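Local coordinates for protein endo-beta-mannanase (Opitutaceae bacterium TAV5, PDB 7BOB) that hydrolyses beta-1,4-mannosidic linkages as an exo-acting glycoside hydrolase of family 5, probably trimming mannose units from the ends of mannan chains in the termite hindgut, at residues D65-P70 / I127-A132; G71-T76 / A134-T139; L259-L264 / L299-P304; A305-E308 / G313-W316. All coordinates share one frame; numbering follows the deposited sequence.

Contact 1 of 4, residues D65-P70 / I127-A132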
loop_
_atom_site.group_PDB
_atom_site.type_symbol
_atom_site.label_atom_id
_atom_site.label_comp_id
_atom_site.label_asym_id
_atom_site.label_seq_id
_atom_site.Cartn_x
_atom_site.Cartn_y
_atom_site.Cartn_z
ATOM N N ASP A 65 6.923 -9.000 34.396
ATOM C CA ASP A 65 6.770 -9.515 35.751
ATOM C C ASP A 65 8.121 -9.649 36.431
ATOM O O ASP A 65 8.255 -9.371 37.630
ATOM C CB ASP A 65 6.061 -10.875 35.724
ATOM C CG ASP A 65 4.606 -10.787 35.288
ATOM O OD1 ASP A 65 3.885 -9.859 35.701
ATOM O OD2 ASP A 65 4.169 -11.685 34.546
ATOM N N PHE A 66 9.140 -10.057 35.677
ATOM C CA PHE A 66 10.411 -10.459 36.269
ATOM C C PHE A 66 11.438 -9.328 36.314
ATOM O O PHE A 66 12.374 -9.397 37.119
ATOM C CB PHE A 66 11.002 -11.655 35.506
ATOM C CG PHE A 66 10.364 -12.986 35.848
ATOM C CD1 PHE A 66 9.137 -13.351 35.294
ATOM C CD2 PHE A 66 10.995 -13.880 36.730
ATOM C CE1 PHE A 66 8.539 -14.586 35.604
ATOM C CE2 PHE A 66 10.403 -15.115 37.046
ATOM C CZ PHE A 66 9.174 -15.468 36.490
ATOM N N GLU A 67 11.298 -8.298 35.484
ATOM C CA GLU A 67 12.183 -7.132 35.520
ATOM C C GLU A 67 11.350 -5.860 35.469
ATOM O O GLU A 67 11.343 -5.148 34.459
ATOM C CB GLU A 67 13.195 -7.165 34.374
ATOM C CG GLU A 67 14.401 -6.286 34.643
ATOM C CD GLU A 67 15.386 -6.275 33.506
ATOM O OE1 GLU A 67 15.319 -7.171 32.643
ATOM O OE2 GLU A 67 16.228 -5.358 33.471
ATOM N N PRO A 68 10.625 -5.549 36.550
ATOM C CA PRO A 68 9.757 -4.362 36.537
ATOM C C PRO A 68 10.512 -3.049 36.423
ATOM O O PRO A 68 9.916 -2.051 36.000
ATOM C CB PRO A 68 9.008 -4.455 37.872
ATOM C CG PRO A 68 9.873 -5.332 38.725
ATOM C CD PRO A 68 10.487 -6.322 37.793
ATOM N N ARG A 69 11.787 -3.011 36.790
ATOM C CA ARG A 69 12.621 -1.833 36.613
ATOM C C ARG A 69 13.947 -2.296 36.029
ATOM O O ARG A 69 14.327 -3.454 36.211
ATOM C CB ARG A 69 12.837 -1.078 37.948
ATOM C CG ARG A 69 11.571 -0.371 38.469
ATOM C CD ARG A 69 11.635 -0.040 39.981
ATOM N NE ARG A 69 12.228 -1.131 40.762
ATOM C CZ ARG A 69 11.567 -2.220 41.172
ATOM N NH1 ARG A 69 10.272 -2.363 40.883
ATOM N NH2 ARG A 69 12.193 -3.171 41.867
ATOM N N PRO A 70 14.653 -1.436 35.299
ATOM C CA PRO A 70 15.836 -1.921 34.559
ATOM C C PRO A 70 16.891 -2.462 35.512
ATOM O O PRO A 70 17.356 -1.761 36.410
ATOM C CB PRO A 70 16.328 -0.679 33.801
ATOM C CG PRO A 70 15.190 0.307 33.871
ATOM C CD PRO A 70 14.413 0.006 35.101
ATOM N N ILE A 127 18.989 -4.426 23.461
ATOM C CA ILE A 127 19.894 -5.548 23.250
ATOM C C ILE A 127 20.626 -5.876 24.548
ATOM O O ILE A 127 20.611 -7.023 25.017
ATOM C CB ILE A 127 20.857 -5.251 22.090
ATOM C CG1 ILE A 127 20.088 -5.276 20.762
ATOM C CG2 ILE A 127 21.948 -6.290 22.020
ATOM C CD1 ILE A 127 20.927 -4.925 19.533
ATOM N N GLU A 128 21.220 -4.862 25.186
ATOM C CA GLU A 128 21.935 -5.100 26.438
ATOM C C GLU A 128 20.994 -5.601 27.527
ATOM O O GLU A 128 21.251 -6.640 28.142
ATOM C CB GLU A 128 22.669 -3.827 26.877
ATOM C CG GLU A 128 23.842 -3.450 25.952
ATOM C CD GLU A 128 24.516 -4.678 25.310
ATOM O OE1 GLU A 128 24.993 -5.578 26.043
ATOM O OE2 GLU A 128 24.572 -4.748 24.064
ATOM N N ARG A 129 19.890 -4.885 27.777
ATOM C CA ARG A 129 18.934 -5.336 28.789
ATOM C C ARG A 129 18.397 -6.730 28.472
ATOM O O ARG A 129 18.162 -7.532 29.384
ATOM C CB ARG A 129 17.782 -4.341 28.918
ATOM C CG ARG A 129 18.167 -3.016 29.549
ATOM C CD ARG A 129 18.167 -3.088 31.075
ATOM N NE ARG A 129 19.467 -3.500 31.616
ATOM C CZ ARG A 129 19.630 -4.524 32.446
ATOM N NH1 ARG A 129 18.571 -5.216 32.830
ATOM N NH2 ARG A 129 20.838 -4.856 32.901
ATOM N N GLY A 130 18.201 -7.045 27.189
ATOM C CA GLY A 130 17.718 -8.370 26.838
ATOM C C GLY A 130 18.731 -9.455 27.143
ATOM O O GLY A 130 18.386 -10.498 27.707
ATOM N N ALA A 131 19.999 -9.221 26.796
ATOM C CA ALA A 131 21.044 -10.197 27.089
ATOM C C ALA A 131 21.147 -10.454 28.589
ATOM O O ALA A 131 21.182 -11.608 29.035
ATOM C CB ALA A 131 22.385 -9.714 26.534
ATOM N N ALA A 132 21.184 -9.388 29.388
ATOM C CA ALA A 132 21.293 -9.572 30.833
ATOM C C ALA A 132 20.101 -10.348 31.368
ATOM O O ALA A 132 20.254 -11.221 32.228
ATOM C CB ALA A 132 21.409 -8.222 31.527
#

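Contact 2 of 4, residues G71-T76 / A134-T139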
loop_
_atom_site.group_PDB
_atom_site.type_symbol
_atom_site.label_atom_id
_atom_site.label_comp_id
_atom_site.label_asym_id
_atom_site.label_seq_id
_atom_site.Cartn_x
_atom_site.Cartn_y
_atom_site.Cartn_z
ATOM N N GLY A 71 17.261 -3.724 35.314
ATOM C CA GLY A 71 18.273 -4.370 36.131
ATOM C C GLY A 71 17.829 -4.813 37.510
ATOM O O GLY A 71 18.629 -5.411 38.239
ATOM N N GLU A 72 16.591 -4.536 37.898
ATOM C CA GLU A 72 16.050 -4.957 39.187
ATOM C C GLU A 72 15.097 -6.118 38.942
ATOM O O GLU A 72 13.993 -5.920 38.426
ATOM C CB GLU A 72 15.320 -3.803 39.864
ATOM C CG GLU A 72 16.155 -2.560 40.040
ATOM C CD GLU A 72 15.466 -1.555 40.927
ATOM O OE1 GLU A 72 14.917 -1.980 41.968
ATOM O OE2 GLU A 72 15.453 -0.356 40.574
ATOM N N TYR A 73 15.516 -7.319 39.303
ATOM C CA TYR A 73 14.709 -8.504 39.068
ATOM C C TYR A 73 13.871 -8.820 40.298
ATOM O O TYR A 73 14.373 -8.797 41.425
ATOM C CB TYR A 73 15.606 -9.688 38.696
ATOM C CG TYR A 73 16.520 -9.386 37.528
ATOM C CD1 TYR A 73 16.053 -9.449 36.221
ATOM C CD2 TYR A 73 17.841 -9.018 37.730
ATOM C CE1 TYR A 73 16.888 -9.158 35.145
ATOM C CE2 TYR A 73 18.680 -8.722 36.669
ATOM C CZ TYR A 73 18.199 -8.797 35.381
ATOM O OH TYR A 73 19.030 -8.511 34.322
ATOM N N ASP A 74 12.586 -9.115 40.079
ATOM C CA ASP A 74 11.661 -9.319 41.193
ATOM C C ASP A 74 11.952 -10.649 41.881
ATOM O O ASP A 74 11.798 -11.725 41.285
ATOM C CB ASP A 74 10.213 -9.262 40.707
ATOM C CG ASP A 74 9.207 -9.187 41.848
ATOM O OD1 ASP A 74 9.274 -10.047 42.739
ATOM O OD2 ASP A 74 8.333 -8.293 41.858
ATOM N N ALA A 75 12.345 -10.574 43.158
ATOM C CA ALA A 75 12.699 -11.787 43.888
ATOM C C ALA A 75 11.485 -12.676 44.134
ATOM O O ALA A 75 11.625 -13.902 44.179
ATOM C CB ALA A 75 13.385 -11.429 45.210
ATOM N N THR A 76 10.295 -12.102 44.306
ATOM C CA THR A 76 9.124 -12.953 44.492
ATOM C C THR A 76 8.854 -13.803 43.250
ATOM O O THR A 76 8.542 -14.994 43.360
ATOM C CB THR A 76 7.895 -12.107 44.817
ATOM O OG1 THR A 76 8.147 -11.339 45.990
ATOM C CG2 THR A 76 6.671 -13.006 45.050
ATOM N N ALA A 134 18.258 -12.559 29.714
ATOM C CA ALA A 134 18.383 -13.961 29.330
ATOM C C ALA A 134 19.373 -14.685 30.233
ATOM O O ALA A 134 19.119 -15.815 30.674
ATOM C CB ALA A 134 18.813 -14.075 27.868
ATOM N N ARG A 135 20.514 -14.050 30.511
ATOM C CA ARG A 135 21.493 -14.664 31.400
ATOM C C ARG A 135 20.925 -14.843 32.805
ATOM O O ARG A 135 21.128 -15.896 33.428
ATOM C CB ARG A 135 22.771 -13.826 31.428
ATOM C CG ARG A 135 23.830 -14.424 32.347
ATOM C CD ARG A 135 25.207 -13.822 32.116
ATOM N NE ARG A 135 25.170 -12.374 32.307
ATOM C CZ ARG A 135 25.270 -11.476 31.325
ATOM N NH1 ARG A 135 25.425 -11.873 30.062
ATOM N NH2 ARG A 135 25.220 -10.174 31.607
ATOM N N THR A 136 20.156 -13.866 33.289
ATOM C CA THR A 136 19.600 -13.959 34.635
ATOM C C THR A 136 18.639 -15.129 34.767
ATOM O O THR A 136 18.707 -15.892 35.737
ATOM C CB THR A 136 18.881 -12.675 35.005
ATOM O OG1 THR A 136 19.805 -11.582 34.958
ATOM C CG2 THR A 136 18.291 -12.814 36.393
ATOM N N ILE A 137 17.697 -15.259 33.836
ATOM C CA ILE A 137 16.739 -16.355 33.931
ATOM C C ILE A 137 17.459 -17.688 33.810
ATOM O O ILE A 137 17.238 -18.600 34.615
ATOM C CB ILE A 137 15.625 -16.220 32.878
ATOM C CG1 ILE A 137 14.931 -14.859 33.003
ATOM C CG2 ILE A 137 14.626 -17.351 33.046
ATOM C CD1 ILE A 137 14.300 -14.611 34.379
ATOM N N THR A 138 18.358 -17.808 32.825
ATOM C CA THR A 138 19.118 -19.047 32.667
ATOM C C THR A 138 19.846 -19.413 33.956
ATOM O O THR A 138 19.897 -20.584 34.330
ATOM C CB THR A 138 20.107 -18.924 31.506
ATOM O OG1 THR A 138 19.423 -18.458 30.332
ATOM C CG2 THR A 138 20.728 -20.268 31.185
ATOM N N THR A 139 20.400 -18.420 34.652
ATOM C CA THR A 139 21.004 -18.673 35.953
ATOM C C THR A 139 20.027 -19.391 36.877
ATOM O O THR A 139 20.385 -20.384 37.517
ATOM C CB THR A 139 21.481 -17.361 36.576
ATOM O OG1 THR A 139 22.743 -16.997 36.006
ATOM C CG2 THR A 139 21.654 -17.511 38.077
#

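Contact 3 of 4, residues L259-L264 / L299-P304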
loop_
_atom_site.group_PDB
_atom_site.type_symbol
_atom_site.label_atom_id
_atom_site.label_comp_id
_atom_site.label_asym_id
_atom_site.label_seq_id
_atom_site.Cartn_x
_atom_site.Cartn_y
_atom_site.Cartn_z
ATOM N N LEU A 259 -7.630 -29.355 2.470
ATOM C CA LEU A 259 -6.666 -28.250 2.336
ATOM C C LEU A 259 -6.218 -27.749 3.707
ATOM O O LEU A 259 -5.022 -27.728 4.013
ATOM C CB LEU A 259 -7.253 -27.089 1.513
ATOM C CG LEU A 259 -6.348 -25.866 1.173
ATOM C CD1 LEU A 259 -6.216 -24.856 2.337
ATOM C CD2 LEU A 259 -4.950 -26.270 0.724
ATOM N N THR A 260 -7.172 -27.332 4.541
ATOM C CA THR A 260 -6.844 -26.891 5.892
ATOM C C THR A 260 -5.997 -27.936 6.621
ATOM O O THR A 260 -4.963 -27.604 7.216
ATOM C CB THR A 260 -8.118 -26.607 6.692
ATOM O OG1 THR A 260 -8.901 -25.599 6.043
ATOM C CG2 THR A 260 -7.775 -26.146 8.119
ATOM N N ARG A 261 -6.411 -29.213 6.555
ATOM C CA ARG A 261 -5.657 -30.282 7.221
ATOM C C ARG A 261 -4.255 -30.437 6.658
ATOM O O ARG A 261 -3.367 -30.904 7.368
ATOM C CB ARG A 261 -6.368 -31.637 7.109
ATOM C CG ARG A 261 -7.710 -31.701 7.815
ATOM C CD ARG A 261 -8.493 -32.918 7.360
ATOM N NE ARG A 261 -9.724 -33.097 8.125
ATOM C CZ ARG A 261 -10.371 -34.254 8.251
ATOM N NH1 ARG A 261 -9.910 -35.351 7.647
ATOM N NH2 ARG A 261 -11.487 -34.307 8.971
ATOM N N SER A 262 -4.016 -30.047 5.411
ATOM C CA SER A 262 -2.656 -30.215 4.922
ATOM C C SER A 262 -1.711 -29.083 5.342
ATOM O O SER A 262 -0.503 -29.188 5.101
ATOM C CB SER A 262 -2.671 -30.335 3.403
ATOM O OG SER A 262 -2.980 -29.072 2.810
ATOM N N LEU A 263 -2.212 -28.011 5.958
ATOM C CA LEU A 263 -1.367 -26.840 6.197
ATOM C C LEU A 263 -0.254 -27.141 7.198
ATOM O O LEU A 263 0.936 -26.956 6.910
ATOM C CB LEU A 263 -2.222 -25.678 6.699
ATOM C CG LEU A 263 -3.201 -25.105 5.685
ATOM C CD1 LEU A 263 -4.252 -24.273 6.433
ATOM C CD2 LEU A 263 -2.434 -24.261 4.672
ATOM N N LEU A 264 -0.624 -27.593 8.391
ATOM C CA LEU A 264 0.389 -27.814 9.424
ATOM C C LEU A 264 1.422 -28.863 8.999
ATOM O O LEU A 264 2.631 -28.577 9.090
ATOM C CB LEU A 264 -0.326 -28.140 10.738
ATOM C CG LEU A 264 0.419 -28.067 12.069
ATOM C CD1 LEU A 264 1.202 -26.785 12.160
ATOM C CD2 LEU A 264 -0.569 -28.189 13.240
ATOM N N LEU A 299 -7.993 -33.815 14.280
ATOM C CA LEU A 299 -6.808 -34.242 15.005
ATOM C C LEU A 299 -6.318 -35.584 14.492
ATOM O O LEU A 299 -5.105 -35.781 14.326
ATOM C CB LEU A 299 -7.096 -34.297 16.503
ATOM C CG LEU A 299 -7.359 -32.925 17.143
ATOM C CD1 LEU A 299 -7.703 -33.077 18.606
ATOM C CD2 LEU A 299 -6.179 -31.980 16.964
ATOM N N ARG A 300 -7.248 -36.504 14.186
ATOM C CA ARG A 300 -6.838 -37.810 13.681
ATOM C C ARG A 300 -6.159 -37.707 12.328
ATOM O O ARG A 300 -5.437 -38.635 11.941
ATOM C CB ARG A 300 -8.041 -38.773 13.610
ATOM C CG ARG A 300 -8.360 -39.331 15.011
ATOM C CD ARG A 300 -9.829 -39.692 15.197
ATOM N NE ARG A 300 -10.074 -40.060 16.590
ATOM C CZ ARG A 300 -9.639 -41.191 17.155
ATOM N NH1 ARG A 300 -8.951 -42.068 16.441
ATOM N NH2 ARG A 300 -9.880 -41.440 18.438
ATOM N N ALA A 301 -6.366 -36.609 11.595
ATOM C CA ALA A 301 -5.608 -36.437 10.366
ATOM C C ALA A 301 -4.270 -35.732 10.615
ATOM O O ALA A 301 -3.215 -36.216 10.189
ATOM C CB ALA A 301 -6.443 -35.664 9.334
ATOM N N ILE A 302 -4.278 -34.599 11.313
ATOM C CA ILE A 302 -3.074 -33.775 11.269
ATOM C C ILE A 302 -1.947 -34.331 12.130
ATOM O O ILE A 302 -0.774 -34.165 11.779
ATOM C CB ILE A 302 -3.397 -32.325 11.656
ATOM C CG1 ILE A 302 -3.948 -32.269 13.070
ATOM C CG2 ILE A 302 -4.358 -31.700 10.628
ATOM C CD1 ILE A 302 -3.254 -31.226 13.913
ATOM N N LEU A 303 -2.263 -35.001 13.256
ATOM C CA LEU A 303 -1.192 -35.475 14.133
ATOM C C LEU A 303 -0.359 -36.576 13.484
ATOM O O LEU A 303 0.879 -36.456 13.479
ATOM C CB LEU A 303 -1.771 -35.907 15.483
ATOM C CG LEU A 303 -2.339 -34.735 16.286
ATOM C CD1 LEU A 303 -2.985 -35.242 17.583
ATOM C CD2 LEU A 303 -1.236 -33.701 16.576
ATOM N N PRO A 304 -0.937 -37.657 12.928
ATOM C CA PRO A 304 -0.072 -38.622 12.215
ATOM C C PRO A 304 0.652 -37.991 11.027
ATOM O O PRO A 304 1.834 -38.287 10.800
ATOM C CB PRO A 304 -1.048 -39.735 11.784
ATOM C CG PRO A 304 -2.257 -39.573 12.665
ATOM C CD PRO A 304 -2.350 -38.088 12.946
#

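Contact 4 of 4, residues A305-E308 / G313-W316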
loop_
_atom_site.group_PDB
_atom_site.type_symbol
_atom_site.label_atom_id
_atom_site.label_comp_id
_atom_site.label_asym_id
_atom_site.label_seq_id
_atom_site.Cartn_x
_atom_site.Cartn_y
_atom_site.Cartn_z
ATOM N N ALA A 305 -0.009 -37.100 10.279
ATOM C CA ALA A 305 0.683 -36.425 9.185
ATOM C C ALA A 305 1.842 -35.571 9.700
ATOM O O ALA A 305 2.938 -35.580 9.125
ATOM C CB ALA A 305 -0.305 -35.583 8.376
ATOM N N CYS A 306 1.634 -34.835 10.795
ATOM C CA CYS A 306 2.761 -34.110 11.376
ATOM C C CYS A 306 3.873 -35.050 11.793
ATOM O O CYS A 306 5.056 -34.727 11.624
ATOM C CB CYS A 306 2.305 -33.254 12.549
ATOM S SG CYS A 306 1.448 -31.809 11.897
ATOM N N ARG A 307 3.521 -36.227 12.320
ATOM C CA ARG A 307 4.539 -37.224 12.651
ATOM C C ARG A 307 5.305 -37.641 11.399
ATOM O O ARG A 307 6.541 -37.590 11.365
ATOM C CB ARG A 307 3.892 -38.441 13.317
ATOM C CG ARG A 307 4.886 -39.438 13.935
ATOM C CD ARG A 307 4.532 -40.911 13.638
ATOM N NE ARG A 307 3.291 -41.346 14.274
ATOM C CZ ARG A 307 2.222 -41.790 13.611
ATOM N NH1 ARG A 307 2.220 -41.862 12.277
ATOM N NH2 ARG A 307 1.139 -42.158 14.287
ATOM N N GLU A 308 4.578 -38.044 10.353
ATOM C CA GLU A 308 5.233 -38.435 9.111
ATOM C C GLU A 308 6.031 -37.285 8.511
ATOM O O GLU A 308 7.088 -37.518 7.922
ATOM C CB GLU A 308 4.210 -38.964 8.113
ATOM C CG GLU A 308 3.471 -40.220 8.636
ATOM C CD GLU A 308 4.369 -41.478 8.778
ATOM O OE1 GLU A 308 4.193 -42.415 7.969
ATOM O OE2 GLU A 308 5.206 -41.556 9.719
ATOM N N GLY A 313 7.793 -33.758 18.483
ATOM C CA GLY A 313 7.081 -33.506 19.724
ATOM C C GLY A 313 5.849 -32.660 19.480
ATOM O O GLY A 313 5.727 -32.038 18.420
ATOM N N TYR A 314 4.916 -32.648 20.435
ATOM C CA TYR A 314 3.563 -32.143 20.199
ATOM C C TYR A 314 3.055 -31.492 21.472
ATOM O O TYR A 314 2.896 -32.172 22.492
ATOM C CB TYR A 314 2.606 -33.267 19.753
ATOM C CG TYR A 314 3.198 -34.141 18.674
ATOM C CD1 TYR A 314 2.910 -33.925 17.317
ATOM C CD2 TYR A 314 4.062 -35.179 19.009
ATOM C CE1 TYR A 314 3.477 -34.722 16.340
ATOM C CE2 TYR A 314 4.632 -35.964 18.051
ATOM C CZ TYR A 314 4.344 -35.742 16.719
ATOM O OH TYR A 314 4.937 -36.566 15.794
ATOM N N LEU A 315 2.788 -30.190 21.408
ATOM C CA LEU A 315 2.306 -29.422 22.551
ATOM C C LEU A 315 1.036 -28.685 22.154
ATOM O O LEU A 315 1.053 -27.855 21.238
ATOM C CB LEU A 315 3.365 -28.430 23.049
ATOM C CG LEU A 315 4.715 -29.032 23.449
ATOM C CD1 LEU A 315 5.664 -27.936 23.888
ATOM C CD2 LEU A 315 4.516 -30.052 24.555
ATOM N N TRP A 316 -0.051 -28.988 22.845
ATOM C CA TRP A 316 -1.343 -28.407 22.544
ATOM C C TRP A 316 -1.443 -26.971 23.068
ATOM O O TRP A 316 -0.824 -26.611 24.074
ATOM C CB TRP A 316 -2.424 -29.289 23.155
ATOM C CG TRP A 316 -3.764 -28.678 23.225
ATOM C CD1 TRP A 316 -4.269 -27.911 24.236
ATOM C CD2 TRP A 316 -4.802 -28.807 22.257
ATOM N NE1 TRP A 316 -5.562 -27.558 23.956
ATOM C CE2 TRP A 316 -5.913 -28.091 22.740
ATOM C CE3 TRP A 316 -4.905 -29.473 21.033
ATOM C CZ2 TRP A 316 -7.110 -27.997 22.027
ATOM C CZ3 TRP A 316 -6.097 -29.387 20.329
ATOM C CH2 TRP A 316 -7.185 -28.664 20.834
#

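Contact 1 of 4, residues D65-P70 / I127-A132
Glu67 and Arg129 carry this contact as a salt bridge between the loop that follows helix 63-66 and helix 124-141. OE2 of Glu67 comes to the edge of the guanidinium, where NH1 of Arg129 is modelled 2.4 Å away; this is unusually short, so the exact length is doubtful although the pairing of charges is plain. As modelled, the bond is also bent (119° at the hydrogen), a detail that shares the same doubt, and the carboxylate stands at 90° to the guanidinium plane. The partners therefore meet through one oxygen and one nitrogen. Glu67 reaches across because CG lies anti to its backbone N (chi1 -160°) and the chain beyond stays extended, while Arg129 folds at chi2 and chi3. Pro70 is the third participant: its CB lies 4.1 Å from CD of Arg129, and its carbonyl carbon sits over one face of the guanidinium. A rigid proline suits a turn packed against the aliphatic part of an arginine. The carboxylate is held from several sides, since OE2 also accepts from Gly71 N and OE1 from the indole of Trp63. A leucine in place of Arg129 would probably leave the carboxylate of buried Glu67 without its cationic mate and strip Pro70 of the flat group beneath its carbonyl. Trp113 adds a further wall, touching both Pro70 and Arg129. The contact thus lies beyond the end of strand 56-62, where the chain leaves helix 63-66 before entering helix 75-89, and fixes that connection to helix 124-141.

Contact 2 of 4, residues G71-T76 / A134-T139
A CH-pi contact between Tyr73 and Thr136 joins two successive parts of the (beta/alpha)8 barrel typical of glycoside hydrolase family 5: the loop running into helix 75-89, and helix 124-141 beside it. The methyl CG2 of Thr136 stands 3.8 Å from the centroid of the Tyr73 ring and only 3° off its normal, so it sits almost exactly over the middle of one face. Threonine suits the place because its two branches do different work. With CG2 anti to the backbone N, the methyl is sent out to the ring, while OG1 falls beside that N and turns back to bond Ala132 O in the preceding turn of its own helix. OG1 also comes 3.2 Å from CZ of Tyr73, above the hydroxyl-bearing end of the ring. Tyrosine offers a broad flat face with a single hydroxyl at its far end, fitting for a contact near the protein surface, and its ring also touches Glu67 and Arg129. A serine in place of Tyr73 would probably leave the Thr136 methyl without its aromatic partner and open a gap between the loop and the helix. Just beyond the tyrosine, Asp74 takes the N-cap of helix 75-89; its OD1 accepts a weak bond from Thr76 N and a hydrogen bond from Met77 N. Within helix 124-141 a side chain instead donates to the backbone: Ala134 O receives both Thr138 N and Thr138 OG1, from opposite faces of the carbonyl plane, the hydroxyl oxygen lying 2.7 Å from Ala134 O.

Contact 3 of 4, residues L259-L264 / L299-P304
Helices 259-264 and 299-304 run in nearly the same direction, their axes 8.9 Å apart at closest and crossing at -30°, with the CA atoms of Arg261 and Ile302 only 5.9 Å from each other. Ile302 is the central side chain and uses two branches. Its CG2 methyl presses on the backbone of the facing helix, 3.5 Å from Arg261 O, and lies 4.1 Å from Arg261 CB. Its other branch, CG1, is placed between the backbone N and carbonyl carbon (chi1 61°), which carries CD1 inward to a CD2 methyl of Leu264 at 4.1 Å. A beta-branched residue suits this spot because its two branches can touch different partners, one the Arg261 backbone and the other Leu264. Leu264 continues the apolar layer toward Leu279 and Phe282 of strand 277-282. On the outer side, Arg261 lays its extended chain along Ala301, whose CB is 4.0 Å from Arg261 CD and 3.9 Å from NH1. The small alanine lets the long side chain pass close to the helix, while NE of Arg261 bonds Leu255 O in the chain ahead of its own helix. No hydrogen bond spans the two segments. The chemistry therefore implies an interface graded from inside outward: methyl groups meet near the barrel strands, whereas nearer solvent the aliphatic shaft of an arginine gives apolar contact and its polar end satisfies a carbonyl elsewhere.

Contact 4 of 4, residues A305-E308 / G313-W316
Tyr314 reaches from strand 313-316 to Cys306 and Arg307 of the helix, just after Gly313 in sequence. The Tyr314 side chain leaves the strand with CG anti to its own carbonyl carbon (chi1 -47°) and drives the ring into the helix with its edge leading. The long side chain of Tyr314 spans sheet to helix. Along that edge CE1 lies 4.2 Å from Cys306 CB, an apolar contact for which a small, buried cysteine is well suited. At the far end, the hydroxyl oxygen rests against the backbone and first carbons of Arg307: Tyr314 OH is 3.2 Å from CA and 3.3 Å from CB. Arg307 then bends at chi2 and chi3, so its guanidinium leads away from the tyrosine toward Glu361 of helix 352-364, with which NE forms a salt bridge. Phe357 of that same helix meets the Tyr314 ring edge-to-face. Leu315, next along, has its side chain among Thr56 and Arg58 of strand 56-62, in keeping with the alternation of a beta strand in which neighbours point to different layers. Trp316 again packs on helix 352-364, through Phe354, and stands edge-to-face with Phe282. Such packing is characteristic of a beta-alpha-beta crossover, here strand 277-282, helix 292-309 and strand 311-316, the last such unit of the (beta/alpha)8 barrel.

From the N terminus, the chain leaves strand 56-62 and lays down 65-70 and then 71-76 before helix 124-141 returns to meet both. Contact 1 closes first and contact 2 just after; their segments alternate, so the two loops cross, and their centres lie 8 Å apart. Together they tie the connection between strand 56-62 and helix 75-89 to helix 124-141. Contact 3 opens only later, closing a loop through strand 277-282 that pairs helices 258-272 and 292-309. Contact 4 follows in series with the short turn from helix 292-309 into strand 311-316. Contacts 3 and 4 share that helix and touch, whereas contacts 1 and 3 lie on opposite sides of the chain's centre, about 39 Å apart between centres.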